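Local coordinates for Uly1 (Catenovulum maritimum, PDB 7DRQ), which acts as an ulvan lyase of polysaccharide lyase family 24, breaking down the algal polysaccharide ulvan, probably by beta-elimination, and binds calcium ions, at residues G276-F281 / D291-A296; G331-D336 / K375-H380; D341-T346 / G363-W368; G348-V353 / A399-T404. One frame throughout, in Å; residues are numbered along the deposited sequence.

Interaction 1 of 4, residues G276-F281 / D291-A296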
loop_
_atom_site.group_PDB
_atom_site.type_symbol
_atom_site.label_atom_id
_atom_site.label_comp_id
_atom_site.label_asym_id
_atom_site.label_seq_id
_atom_site.Cartn_x
_atom_site.Cartn_y
_atom_site.Cartn_z
ATOM N N GLY A 276 -1.796 4.538 -11.618
ATOM C CA GLY A 276 -0.539 4.442 -12.343
ATOM C C GLY A 276 0.034 3.067 -12.093
ATOM O O GLY A 276 -0.112 2.516 -11.002
ATOM N N PHE A 277 0.651 2.491 -13.123
ATOM C CA PHE A 277 1.123 1.125 -12.940
ATOM C C PHE A 277 2.182 0.785 -13.975
ATOM O O PHE A 277 2.371 1.492 -14.967
ATOM C CB PHE A 277 -0.044 0.112 -13.005
ATOM C CG PHE A 277 -0.747 0.055 -14.332
ATOM C CD1 PHE A 277 -1.827 0.889 -14.594
ATOM C CD2 PHE A 277 -0.362 -0.870 -15.306
ATOM C CE1 PHE A 277 -2.495 0.832 -15.811
ATOM C CE2 PHE A 277 -1.035 -0.939 -16.536
ATOM C CZ PHE A 277 -2.104 -0.092 -16.781
ATOM N N GLN A 278 2.892 -0.307 -13.700
ATOM C CA GLN A 278 3.733 -0.986 -14.673
ATOM C C GLN A 278 3.197 -2.398 -14.879
ATOM O O GLN A 278 2.391 -2.900 -14.097
ATOM C CB GLN A 278 5.208 -0.996 -14.216
ATOM C CG GLN A 278 5.682 0.422 -13.887
ATOM C CD GLN A 278 7.181 0.536 -13.657
ATOM O OE1 GLN A 278 7.684 0.242 -12.568
ATOM N NE2 GLN A 278 7.903 0.973 -14.684
ATOM N N ARG A 279 3.644 -3.039 -15.948
ATOM C CA ARG A 279 3.073 -4.304 -16.389
ATOM C C ARG A 279 4.128 -5.399 -16.275
ATOM O O ARG A 279 5.308 -5.155 -16.527
ATOM C CB ARG A 279 2.569 -4.183 -17.838
ATOM C CG ARG A 279 2.386 -5.525 -18.553
ATOM C CD ARG A 279 1.902 -5.345 -20.002
ATOM N NE ARG A 279 2.901 -4.672 -20.828
ATOM C CZ ARG A 279 2.632 -4.082 -21.995
ATOM N NH1 ARG A 279 1.396 -4.111 -22.470
ATOM N NH2 ARG A 279 3.606 -3.512 -22.702
ATOM N N ARG A 280 3.726 -6.601 -15.864
ATOM C CA ARG A 280 4.603 -7.755 -15.971
ATOM C C ARG A 280 3.990 -8.693 -16.994
ATOM O O ARG A 280 2.892 -9.215 -16.780
ATOM C CB ARG A 280 4.815 -8.487 -14.641
ATOM C CG ARG A 280 5.843 -9.629 -14.783
ATOM C CD ARG A 280 6.133 -10.349 -13.457
ATOM N NE ARG A 280 6.691 -9.461 -12.438
ATOM C CZ ARG A 280 7.075 -9.857 -11.228
ATOM N NH1 ARG A 280 7.002 -11.137 -10.891
ATOM N NH2 ARG A 280 7.548 -8.972 -10.352
ATOM N N PHE A 281 4.668 -8.931 -18.073
ATOM C CA PHE A 281 4.165 -9.788 -19.115
ATOM C C PHE A 281 4.693 -11.221 -19.031
ATOM O O PHE A 281 4.123 -12.071 -19.580
ATOM C CB PHE A 281 4.609 -9.267 -20.498
ATOM C CG PHE A 281 3.527 -8.749 -21.377
ATOM C CD1 PHE A 281 2.362 -9.400 -21.533
ATOM C CD2 PHE A 281 3.728 -7.608 -22.128
ATOM C CE1 PHE A 281 1.384 -8.916 -22.346
ATOM C CE2 PHE A 281 2.757 -7.128 -22.977
ATOM C CZ PHE A 281 1.568 -7.800 -23.082
ATOM N N ASP A 291 7.638 -4.152 -17.261
ATOM C CA ASP A 291 7.932 -3.330 -18.427
ATOM C C ASP A 291 6.904 -2.210 -18.490
ATOM O O ASP A 291 5.824 -2.295 -17.900
ATOM C CB ASP A 291 7.911 -4.156 -19.740
ATOM C CG ASP A 291 6.497 -4.555 -20.164
ATOM O OD1 ASP A 291 5.864 -3.779 -20.908
ATOM O OD2 ASP A 291 6.023 -5.645 -19.757
ATOM N N GLY A 292 7.253 -1.154 -19.214
ATOM C CA GLY A 292 6.323 -0.085 -19.488
ATOM C C GLY A 292 6.022 0.800 -18.296
ATOM O O GLY A 292 6.477 0.537 -17.173
HETATM N N MSE A 293 5.272 1.858 -18.538
HETATM C CA MSE A 293 4.772 2.732 -17.484
HETATM C C MSE A 293 3.426 3.263 -17.969
HETATM O O MSE A 293 3.301 3.729 -19.104
HETATM C CB MSE A 293 5.764 3.856 -17.190
HETATM C CG MSE A 293 5.366 4.740 -16.041
HETATM SE SE MSE A 293 6.838 6.010 -15.677
HETATM C CE MSE A 293 8.175 4.807 -14.966
ATOM N N PHE A 294 2.411 3.195 -17.114
ATOM C CA PHE A 294 1.039 3.388 -17.567
ATOM C C PHE A 294 0.272 4.256 -16.578
ATOM O O PHE A 294 0.575 4.286 -15.384
ATOM C CB PHE A 294 0.341 2.034 -17.747
ATOM C CG PHE A 294 1.102 1.071 -18.617
ATOM C CD1 PHE A 294 0.913 1.051 -19.989
ATOM C CD2 PHE A 294 2.044 0.203 -18.060
ATOM C CE1 PHE A 294 1.637 0.166 -20.800
ATOM C CE2 PHE A 294 2.764 -0.667 -18.855
ATOM C CZ PHE A 294 2.553 -0.694 -20.230
ATOM N N TYR A 295 -0.765 4.932 -17.085
ATOM C CA TYR A 295 -1.545 5.848 -16.260
ATOM C C TYR A 295 -2.911 6.043 -16.896
ATOM O O TYR A 295 -3.021 6.148 -18.123
ATOM C CB TYR A 295 -0.829 7.198 -16.115
ATOM C CG TYR A 295 -1.684 8.372 -15.664
ATOM C CD1 TYR A 295 -2.007 8.546 -14.323
ATOM C CD2 TYR A 295 -2.093 9.345 -16.569
ATOM C CE1 TYR A 295 -2.749 9.641 -13.897
ATOM C CE2 TYR A 295 -2.856 10.430 -16.167
ATOM C CZ TYR A 295 -3.181 10.572 -14.829
ATOM O OH TYR A 295 -3.905 11.663 -14.422
ATOM N N ALA A 296 -3.943 6.095 -16.062
ATOM C CA ALA A 296 -5.278 6.424 -16.536
ATOM C C ALA A 296 -6.028 7.105 -15.403
ATOM O O ALA A 296 -5.682 6.944 -14.230
ATOM C CB ALA A 296 -6.037 5.181 -17.018
HETATM O O HOH W 1 7.173 -7.644 -18.509
#

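Interaction 2 of 4, residues G331-D336 / K375-H380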
loop_
_atom_site.group_PDB
_atom_site.type_symbol
_atom_site.label_atom_id
_atom_site.label_comp_id
_atom_site.label_asym_id
_atom_site.label_seq_id
_atom_site.Cartn_x
_atom_site.Cartn_y
_atom_site.Cartn_z
ATOM N N GLY A 331 12.269 0.701 -20.680
ATOM C CA GLY A 331 13.324 0.015 -21.422
ATOM C C GLY A 331 14.141 0.966 -22.290
ATOM O O GLY A 331 15.334 0.726 -22.529
ATOM N N ASP A 332 13.511 2.054 -22.766
ATOM C CA ASP A 332 14.189 3.077 -23.517
ATOM C C ASP A 332 15.373 3.662 -22.761
ATOM O O ASP A 332 16.274 4.225 -23.401
ATOM C CB ASP A 332 13.209 4.210 -23.829
ATOM C CG ASP A 332 12.105 3.750 -24.674
ATOM O OD1 ASP A 332 12.163 2.534 -25.047
ATOM O OD2 ASP A 332 11.281 4.553 -25.205
ATOM N N LEU A 333 15.317 3.687 -21.429
ATOM C CA LEU A 333 16.373 4.282 -20.632
ATOM C C LEU A 333 17.660 3.464 -20.659
ATOM O O LEU A 333 18.720 3.973 -20.263
ATOM C CB LEU A 333 15.885 4.446 -19.192
ATOM C CG LEU A 333 14.561 5.193 -19.043
ATOM C CD1 LEU A 333 14.095 5.197 -17.586
ATOM C CD2 LEU A 333 14.660 6.610 -19.581
ATOM N N LEU A 334 17.590 2.211 -21.091
ATOM C CA LEU A 334 18.753 1.347 -21.283
ATOM C C LEU A 334 18.629 0.780 -22.688
ATOM O O LEU A 334 18.367 -0.412 -22.871
ATOM C CB LEU A 334 18.806 0.238 -20.229
ATOM C CG LEU A 334 18.933 0.721 -18.785
ATOM C CD1 LEU A 334 18.565 -0.389 -17.815
ATOM C CD2 LEU A 334 20.368 1.195 -18.521
ATOM N N PRO A 335 18.771 1.628 -23.708
ATOM C CA PRO A 335 18.374 1.209 -25.062
ATOM C C PRO A 335 19.245 0.116 -25.645
ATOM O O PRO A 335 18.810 -0.542 -26.593
ATOM C CB PRO A 335 18.481 2.503 -25.876
ATOM C CG PRO A 335 19.467 3.330 -25.140
ATOM C CD PRO A 335 19.329 2.990 -23.686
ATOM N N ASP A 336 20.446 -0.112 -25.113
ATOM C CA ASP A 336 21.308 -1.189 -25.592
ATOM C C ASP A 336 21.197 -2.453 -24.754
ATOM O O ASP A 336 21.885 -3.438 -25.045
ATOM C CB ASP A 336 22.767 -0.728 -25.625
ATOM C CG ASP A 336 23.021 0.319 -26.688
ATOM O OD1 ASP A 336 22.405 0.229 -27.770
ATOM O OD2 ASP A 336 23.836 1.231 -26.438
ATOM N N LYS A 375 23.678 -1.153 -12.924
ATOM C CA LYS A 375 23.366 0.248 -13.154
ATOM C C LYS A 375 21.933 0.483 -12.704
ATOM O O LYS A 375 21.055 -0.339 -12.975
ATOM C CB LYS A 375 23.542 0.612 -14.634
ATOM C CG LYS A 375 23.128 2.020 -14.982
ATOM C CD LYS A 375 23.218 2.240 -16.481
ATOM C CE LYS A 375 24.157 3.370 -16.811
ATOM N NZ LYS A 375 24.589 3.294 -18.241
ATOM N N LYS A 376 21.708 1.591 -12.002
ATOM C CA LYS A 376 20.380 1.985 -11.541
ATOM C C LYS A 376 20.018 3.313 -12.185
ATOM O O LYS A 376 20.746 4.301 -12.030
ATOM C CB LYS A 376 20.336 2.107 -10.015
ATOM C CG LYS A 376 20.743 0.845 -9.262
ATOM C CD LYS A 376 20.780 1.110 -7.755
ATOM C CE LYS A 376 21.054 -0.150 -6.952
ATOM N NZ LYS A 376 20.913 0.089 -5.478
ATOM N N VAL A 377 18.902 3.343 -12.904
ATOM C CA VAL A 377 18.442 4.558 -13.565
ATOM C C VAL A 377 17.137 4.981 -12.910
ATOM O O VAL A 377 16.162 4.217 -12.903
ATOM C CB VAL A 377 18.244 4.353 -15.072
ATOM C CG1 VAL A 377 17.758 5.647 -15.704
ATOM C CG2 VAL A 377 19.537 3.841 -15.723
ATOM N N TYR A 378 17.101 6.196 -12.372
ATOM C CA TYR A 378 15.872 6.745 -11.811
ATOM C C TYR A 378 15.271 7.730 -12.803
ATOM O O TYR A 378 15.988 8.568 -13.354
ATOM C CB TYR A 378 16.146 7.418 -10.462
ATOM C CG TYR A 378 16.766 6.463 -9.470
ATOM C CD1 TYR A 378 15.970 5.677 -8.645
ATOM C CD2 TYR A 378 18.152 6.327 -9.376
ATOM C CE1 TYR A 378 16.533 4.789 -7.750
ATOM C CE2 TYR A 378 18.719 5.446 -8.485
ATOM C CZ TYR A 378 17.910 4.683 -7.674
ATOM O OH TYR A 378 18.484 3.805 -6.786
ATOM N N SER A 379 13.963 7.626 -13.046
ATOM C CA SER A 379 13.314 8.497 -14.019
ATOM C C SER A 379 12.203 9.303 -13.363
ATOM O O SER A 379 11.564 8.864 -12.405
ATOM C CB SER A 379 12.720 7.718 -15.219
ATOM O OG SER A 379 11.852 6.677 -14.792
ATOM N N HIS A 380 12.002 10.501 -13.901
ATOM C CA HIS A 380 10.912 11.384 -13.520
ATOM C C HIS A 380 10.212 11.800 -14.801
ATOM O O HIS A 380 10.827 12.426 -15.669
ATOM C CB HIS A 380 11.439 12.599 -12.763
ATOM C CG HIS A 380 10.379 13.543 -12.293
ATOM N ND1 HIS A 380 10.681 14.784 -11.770
ATOM C CD2 HIS A 380 9.026 13.437 -12.261
ATOM C CE1 HIS A 380 9.560 15.401 -11.432
ATOM N NE2 HIS A 380 8.542 14.605 -11.716
#

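Interaction 3 of 4, residues D341-T346 / G363-W368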
loop_
_atom_site.group_PDB
_atom_site.type_symbol
_atom_site.label_atom_id
_atom_site.label_comp_id
_atom_site.label_asym_id
_atom_site.label_seq_id
_atom_site.Cartn_x
_atom_site.Cartn_y
_atom_site.Cartn_z
ATOM N N ASP A 341 16.510 -10.583 -19.840
ATOM C CA ASP A 341 16.424 -10.104 -18.462
ATOM C C ASP A 341 17.341 -8.921 -18.160
ATOM O O ASP A 341 17.481 -8.551 -16.993
ATOM C CB ASP A 341 16.704 -11.237 -17.469
ATOM C CG ASP A 341 15.666 -12.335 -17.538
ATOM O OD1 ASP A 341 14.581 -12.082 -18.097
ATOM O OD2 ASP A 341 15.938 -13.444 -17.034
ATOM N N GLN A 342 17.936 -8.287 -19.176
ATOM C CA GLN A 342 18.910 -7.219 -18.917
ATOM C C GLN A 342 18.275 -5.941 -18.370
ATOM O O GLN A 342 18.976 -5.140 -17.746
ATOM C CB GLN A 342 19.702 -6.885 -20.187
ATOM C CG GLN A 342 21.078 -6.245 -19.908
ATOM C CD GLN A 342 21.923 -6.057 -21.160
ATOM O OE1 GLN A 342 21.645 -6.640 -22.205
ATOM N NE2 GLN A 342 22.967 -5.228 -21.056
ATOM N N VAL A 343 16.982 -5.715 -18.603
ATOM C CA VAL A 343 16.258 -4.594 -18.004
ATOM C C VAL A 343 15.446 -5.149 -16.846
ATOM O O VAL A 343 14.497 -5.917 -17.053
ATOM C CB VAL A 343 15.344 -3.886 -19.008
ATOM C CG1 VAL A 343 14.652 -2.671 -18.331
ATOM C CG2 VAL A 343 16.107 -3.463 -20.250
ATOM N N SER A 344 15.794 -4.747 -15.624
ATOM C CA SER A 344 15.182 -5.295 -14.426
ATOM C C SER A 344 14.419 -4.165 -13.746
ATOM O O SER A 344 15.025 -3.227 -13.215
ATOM C CB SER A 344 16.230 -5.907 -13.495
ATOM O OG SER A 344 15.634 -6.362 -12.290
ATOM N N ILE A 345 13.091 -4.241 -13.805
ATOM C CA ILE A 345 12.201 -3.290 -13.155
ATOM C C ILE A 345 11.407 -4.074 -12.123
ATOM O O ILE A 345 10.531 -4.871 -12.483
ATOM C CB ILE A 345 11.268 -2.598 -14.156
ATOM C CG1 ILE A 345 12.081 -1.835 -15.209
ATOM C CG2 ILE A 345 10.289 -1.676 -13.430
ATOM C CD1 ILE A 345 11.238 -1.428 -16.414
ATOM N N THR A 346 11.689 -3.835 -10.836
ATOM C CA THR A 346 11.081 -4.612 -9.767
ATOM C C THR A 346 10.446 -3.755 -8.683
ATOM O O THR A 346 9.868 -4.303 -7.744
ATOM C CB THR A 346 12.124 -5.549 -9.123
ATOM O OG1 THR A 346 13.286 -4.797 -8.766
ATOM C CG2 THR A 346 12.527 -6.645 -10.109
ATOM N N GLY A 363 10.218 6.172 -11.574
ATOM C CA GLY A 363 10.539 4.765 -11.716
ATOM C C GLY A 363 12.008 4.520 -11.448
ATOM O O GLY A 363 12.836 5.435 -11.505
ATOM N N GLN A 364 12.320 3.263 -11.150
ATOM C CA GLN A 364 13.697 2.791 -11.066
ATOM C C GLN A 364 13.870 1.672 -12.082
ATOM O O GLN A 364 13.162 0.660 -12.030
ATOM C CB GLN A 364 14.059 2.293 -9.670
ATOM C CG GLN A 364 15.539 1.932 -9.580
ATOM C CD GLN A 364 15.941 1.352 -8.243
ATOM O OE1 GLN A 364 15.244 1.525 -7.238
ATOM N NE2 GLN A 364 17.086 0.671 -8.219
ATOM N N THR A 365 14.807 1.855 -13.000
ATOM C CA THR A 365 15.049 0.907 -14.083
ATOM C C THR A 365 16.497 0.449 -13.982
ATOM O O THR A 365 17.414 1.259 -14.151
ATOM C CB THR A 365 14.768 1.561 -15.436
ATOM O OG1 THR A 365 13.406 2.016 -15.462
ATOM C CG2 THR A 365 15.000 0.563 -16.603
ATOM N N ASN A 366 16.707 -0.838 -13.713
ATOM C CA ASN A 366 18.049 -1.347 -13.448
ATOM C C ASN A 366 18.574 -2.151 -14.630
ATOM O O ASN A 366 17.815 -2.863 -15.296
ATOM C CB ASN A 366 18.065 -2.227 -12.199
ATOM C CG ASN A 366 17.574 -1.493 -10.976
ATOM O OD1 ASN A 366 17.928 -0.334 -10.757
ATOM N ND2 ASN A 366 16.743 -2.152 -10.180
ATOM N N GLU A 367 19.879 -2.050 -14.871
ATOM C CA GLU A 367 20.543 -2.926 -15.829
ATOM C C GLU A 367 21.029 -4.175 -15.105
ATOM O O GLU A 367 21.687 -4.080 -14.065
ATOM C CB GLU A 367 21.714 -2.223 -16.515
ATOM C CG GLU A 367 22.298 -3.083 -17.658
ATOM C CD GLU A 367 23.294 -2.340 -18.518
ATOM O OE1 GLU A 367 23.628 -1.196 -18.166
ATOM O OE2 GLU A 367 23.740 -2.902 -19.549
ATOM N N TRP A 368 20.726 -5.342 -15.670
ATOM C CA TRP A 368 20.893 -6.625 -14.992
ATOM C C TRP A 368 21.787 -7.507 -15.859
ATOM O O TRP A 368 21.350 -7.996 -16.904
ATOM C CB TRP A 368 19.516 -7.252 -14.758
ATOM C CG TRP A 368 19.475 -8.598 -14.101
ATOM C CD1 TRP A 368 19.390 -9.813 -14.727
ATOM C CD2 TRP A 368 19.448 -8.871 -12.697
ATOM N NE1 TRP A 368 19.340 -10.821 -13.796
ATOM C CE2 TRP A 368 19.373 -10.271 -12.544
ATOM C CE3 TRP A 368 19.502 -8.069 -11.552
ATOM C CZ2 TRP A 368 19.356 -10.888 -11.296
ATOM C CZ3 TRP A 368 19.479 -8.683 -10.313
ATOM C CH2 TRP A 368 19.403 -10.077 -10.194
HETATM O O HOH W 2 15.704 -4.871 -10.151
HETATM O O HOH W 3 13.201 -1.443 -10.243
#

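Interaction 4 of 4, residues G348-V353 / A399-T404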
loop_
_atom_site.group_PDB
_atom_site.type_symbol
_atom_site.label_atom_id
_atom_site.label_comp_id
_atom_site.label_asym_id
_atom_site.label_seq_id
_atom_site.Cartn_x
_atom_site.Cartn_y
_atom_site.Cartn_z
ATOM N N GLY A 348 10.159 0.726 -7.072
ATOM C CA GLY A 348 10.523 2.115 -7.246
ATOM C C GLY A 348 9.560 2.929 -8.079
ATOM O O GLY A 348 9.908 4.041 -8.489
ATOM N N PHE A 349 8.361 2.427 -8.341
ATOM C CA PHE A 349 7.413 3.146 -9.179
ATOM C C PHE A 349 6.410 3.896 -8.315
ATOM O O PHE A 349 5.893 3.354 -7.333
ATOM C CB PHE A 349 6.661 2.202 -10.117
ATOM C CG PHE A 349 5.552 2.879 -10.853
ATOM C CD1 PHE A 349 5.834 3.734 -11.908
ATOM C CD2 PHE A 349 4.225 2.722 -10.454
ATOM C CE1 PHE A 349 4.801 4.382 -12.592
ATOM C CE2 PHE A 349 3.197 3.377 -11.124
ATOM C CZ PHE A 349 3.483 4.201 -12.194
ATOM N N ASP A 350 6.134 5.143 -8.686
ATOM C CA ASP A 350 5.091 5.902 -8.008
ATOM C C ASP A 350 4.651 7.028 -8.928
ATOM O O ASP A 350 5.296 7.312 -9.940
ATOM C CB ASP A 350 5.571 6.441 -6.655
ATOM C CG ASP A 350 4.418 6.765 -5.714
ATOM O OD1 ASP A 350 3.271 6.352 -6.002
ATOM O OD2 ASP A 350 4.663 7.438 -4.691
ATOM N N TRP A 351 3.547 7.679 -8.553
ATOM C CA TRP A 351 2.964 8.740 -9.364
ATOM C C TRP A 351 2.103 9.622 -8.466
ATOM O O TRP A 351 1.700 9.222 -7.373
ATOM C CB TRP A 351 2.125 8.168 -10.514
ATOM C CG TRP A 351 0.962 7.417 -9.997
ATOM C CD1 TRP A 351 0.943 6.120 -9.571
ATOM C CD2 TRP A 351 -0.352 7.934 -9.782
ATOM N NE1 TRP A 351 -0.317 5.792 -9.123
ATOM C CE2 TRP A 351 -1.129 6.889 -9.242
ATOM C CE3 TRP A 351 -0.948 9.182 -9.997
ATOM C CZ2 TRP A 351 -2.479 7.052 -8.917
ATOM C CZ3 TRP A 351 -2.286 9.348 -9.671
ATOM C CH2 TRP A 351 -3.040 8.284 -9.135
ATOM N N THR A 352 1.805 10.818 -8.957
ATOM C CA THR A 352 0.839 11.686 -8.297
ATOM C C THR A 352 0.342 12.691 -9.324
ATOM O O THR A 352 0.911 12.827 -10.410
ATOM C CB THR A 352 1.451 12.386 -7.072
ATOM O OG1 THR A 352 0.427 13.087 -6.357
ATOM C CG2 THR A 352 2.518 13.376 -7.515
ATOM N N VAL A 353 -0.760 13.357 -8.991
ATOM C CA VAL A 353 -1.248 14.506 -9.741
ATOM C C VAL A 353 -1.505 15.612 -8.732
ATOM O O VAL A 353 -2.201 15.389 -7.737
ATOM C CB VAL A 353 -2.535 14.192 -10.545
ATOM C CG1 VAL A 353 -2.984 15.436 -11.334
ATOM C CG2 VAL A 353 -2.318 13.004 -11.479
ATOM N N ALA A 399 14.841 8.395 -5.287
ATOM C CA ALA A 399 13.632 8.425 -4.478
ATOM C C ALA A 399 12.652 7.390 -5.010
ATOM O O ALA A 399 12.590 7.146 -6.209
ATOM C CB ALA A 399 12.996 9.815 -4.497
ATOM N N SER A 400 11.890 6.776 -4.108
ATOM C CA SER A 400 10.982 5.691 -4.475
ATOM C C SER A 400 9.509 6.068 -4.408
ATOM O O SER A 400 8.670 5.293 -4.882
ATOM C CB SER A 400 11.231 4.470 -3.576
ATOM O OG SER A 400 10.888 4.766 -2.234
ATOM N N GLN A 401 9.168 7.226 -3.840
ATOM C CA GLN A 401 7.778 7.640 -3.730
ATOM C C GLN A 401 7.666 9.141 -3.960
ATOM O O GLN A 401 8.626 9.889 -3.759
ATOM C CB GLN A 401 7.190 7.228 -2.363
ATOM C CG GLN A 401 6.784 5.750 -2.373
ATOM C CD GLN A 401 6.116 5.278 -1.102
ATOM O OE1 GLN A 401 4.931 5.535 -0.871
ATOM N NE2 GLN A 401 6.865 4.553 -0.279
ATOM N N LEU A 402 6.491 9.573 -4.416
ATOM C CA LEU A 402 6.187 10.987 -4.603
ATOM C C LEU A 402 4.912 11.335 -3.850
ATOM O O LEU A 402 3.973 10.534 -3.792
ATOM C CB LEU A 402 6.004 11.352 -6.085
ATOM C CG LEU A 402 7.141 11.846 -6.974
ATOM C CD1 LEU A 402 6.526 12.416 -8.262
ATOM C CD2 LEU A 402 8.029 12.877 -6.274
ATOM N N TYR A 403 4.873 12.540 -3.291
ATOM C CA TYR A 403 3.726 13.042 -2.557
ATOM C C TYR A 403 3.349 14.421 -3.093
ATOM O O TYR A 403 4.102 15.044 -3.851
ATOM C CB TYR A 403 4.043 13.102 -1.054
ATOM C CG TYR A 403 4.583 11.789 -0.558
ATOM C CD1 TYR A 403 3.720 10.746 -0.240
ATOM C CD2 TYR A 403 5.953 11.569 -0.440
ATOM C CE1 TYR A 403 4.200 9.536 0.199
ATOM C CE2 TYR A 403 6.441 10.356 0.003
ATOM C CZ TYR A 403 5.558 9.343 0.315
ATOM O OH TYR A 403 6.029 8.131 0.769
ATOM N N THR A 404 2.177 14.914 -2.689
ATOM C CA THR A 404 1.770 16.229 -3.160
ATOM C C THR A 404 0.922 16.935 -2.116
ATOM O O THR A 404 0.192 16.306 -1.342
ATOM C CB THR A 404 1.012 16.156 -4.503
ATOM O OG1 THR A 404 0.918 17.471 -5.070
ATOM C CG2 THR A 404 -0.407 15.560 -4.338
HETATM O O HOH W 4 12.394 4.947 -7.808
HETATM O O HOH W 5 7.503 2.817 -4.958
HETATM O O HOH W 6 3.272 7.087 -2.433
#

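Interaction 1 of 4, residues G276-F281 / D291-A296
R279 and D291 sit opposite each other as a hydrogen-bonded antiparallel pair, and their side chains add a salt bridge to the backbone link. The arginine comes side-on: NE and NH2 both lie close to OD1 of D291, taken on its syn lone pair, with that oxygen nearly in the guanidinium plane. NH2 to OD1 is 2.9 Å and NE to OD1 3.1 Å, while NE reaches OD2 only weakly. OD2 also accepts from a water, which in turn accepts from the backbone N of F281. The guanidinium is sandwiched, CZ of F294 over the centre of one face and CE2 of F281 over the other, with the F294 ring inclined 66° to it. An alanine in place of R279 would probably leave the D291 carboxylate without its charged mate and open a gap between the rings of F281 and F294.

Further along the same face, CG of F277 sits between its backbone N and carbonyl carbon (chi1 63°), and the ring faces CB of F294. The two rings, 16° from parallel, are slid apart; instead CB of F294 stands over the F277 face, 3.5 Å from its centroid, in a CH-pi contact. Across from Q278 the opposing strand holds two residues, G292 and M293 (selenomethionine). The Q278 amide uses this spot, NE2 bonding to G292 O at 2.9 Å, and the M293 side chain runs alongside it.

This is a beta bulge in the hairpin of strands 272-280 and 290-298, in a probable beta-propeller blade, with the side chain of F281 about 6 Å from a bound calcium ion.

Interaction 2 of 4, residues G331-D336 / K375-H380
L333 and L334, at the end of a short 3-10 turn, rest on the side chains that alternate along one face of segment 375-380. The closer packing is at two methyl groups, around the buried S379 and L334. CD1 of L333 meets CB of S379 at 3.7 Å, with the serine OG only slightly farther off. CD2 of L334 touches two neighbours on the strand, CD of K375 at 3.7 Å and CG2 of V377 at 3.9 Å; in both pairs the side chains slide past each other in opposite directions.

On the solvent side K375 is exposed and lends only CD to the contact. V377 and L333, both partly exposed, meet at the longer distance of 4.1 Å, from CG1 of the valine to CB of the leucine, so that V377 serves both leucines. The two segments are joined by apolar contact alone. The turn keeps its shape by its own bond, L334 N to G331 O, and G331 O is also held by R286.

T394, in a following loop, touches both L333 and V377. The strand itself, 372-383, is hydrogen-bonded to its neighbour 359-369, pairing K375 with E367, V377 with T365 and S379 with G363, so the loop between strands 326-328 and 343-344 packs against one face of that sheet.

Interaction 3 of 4, residues D341-T346 / G363-W368
S344 and N366 bond to each other twice through their backbones: S344 N gives a nearly straight bond (177°) to N366 O at 2.8 Å, and N366 N returns one to S344 O at 3.0 Å. A third backbone bond, W368 N to Q342 O at 2.7 Å, carries the ladder past V343 and E367, a non-hydrogen-bonded pair. The one direct side-chain bond between the segments lies at this end. NE2 of Q342 meets OE2 of E367 at 2.9 Å on its anti lone pair, the two chains extended side by side. The amide OE1 of Q342 accepts from A339 N, so both ends of the group are fixed. A leucine in place of Q342 would probably leave the E367 carboxylate and the A339 N-H without their amide partners.

A water ties S344 OG, T346 OG1 and N366 ND2 together; S344 OG is also bonded to R288, whose guanidinium makes a cation-pi contact with W368. Outward from these bonds the contacts are mostly apolar. CG2 of T365, anti to its backbone N, packs on CG1 of V343 at 3.7 Å and on CG1 of I345. CB of S344 touches CB of W368 at 3.8 Å. D341 O brings a carbonyl oxygen near the indole carbon CD1.

Here a short strand pairs antiparallel with the long strand 359-369, consistent with a propeller blade; its other side is bonded to the 285-290 stretch, including the calcium ligand D285, and the side chain of D341 lies about 5 Å from the ion.

Interaction 4 of 4, residues G348-V353 / A399-T404
D350 makes the single direct hydrogen bond between the segments: L402 N donates to its OD2 at 2.8 Å, meeting it on the anti side and 28° out of the carboxylate plane. CB of D350 points toward the other segment, and CG lies anti to the backbone N (chi1 -159°). Its other oxygen, OD1, forms a salt bridge with K267, so the carboxylate is also held by a charge from strand 261-269.

Waters make three further bridges. One links G348 O to A399 O, a second F349 O to S400 O, and a third OD2 of D350 to OE1 of Q401; each donates to both of its oxygens.

Van der Waals contacts take over farther along. OG1 of T352 lies 3.3 Å from the methyl CG2 of T404, whose own hydroxyl is bonded to N408 O. The T352 methyl CG2 meets CD1 of L402 at 4.2 Å, the two side chains crossing at about a right angle.

The segments run nearly parallel, 14° apart, and have water between their backbones in place of a bond ladder. Strand 350-353 belongs to one antiparallel sheet and strand 403-405 is the edge of the next, consistent with neighbouring blades of a beta-propeller, these being probably their inner strands.

Overall arrangement
Going from the N terminus, interaction 1 comes first and closes a short hairpin connection between strands 272-280 and 290-298. The chain then enters interaction 2, whose long loop ends only at strand 372-383 and wholly encloses interaction 3, the return from 341-346 to 363-368. Interaction 4 opens between the two segments of interaction 3 and closes after both, so it crosses interactions 2 and 3. Strand 359-369 is the hub: it pairs with 343-344, 350-353 and 372-383 in one sheet. Interaction 1 touches that sheet from its neighbour, Q278 meeting I345 and F349 and M293 meeting G363, while interaction 4 ties it to the following sheet at strand 403-405.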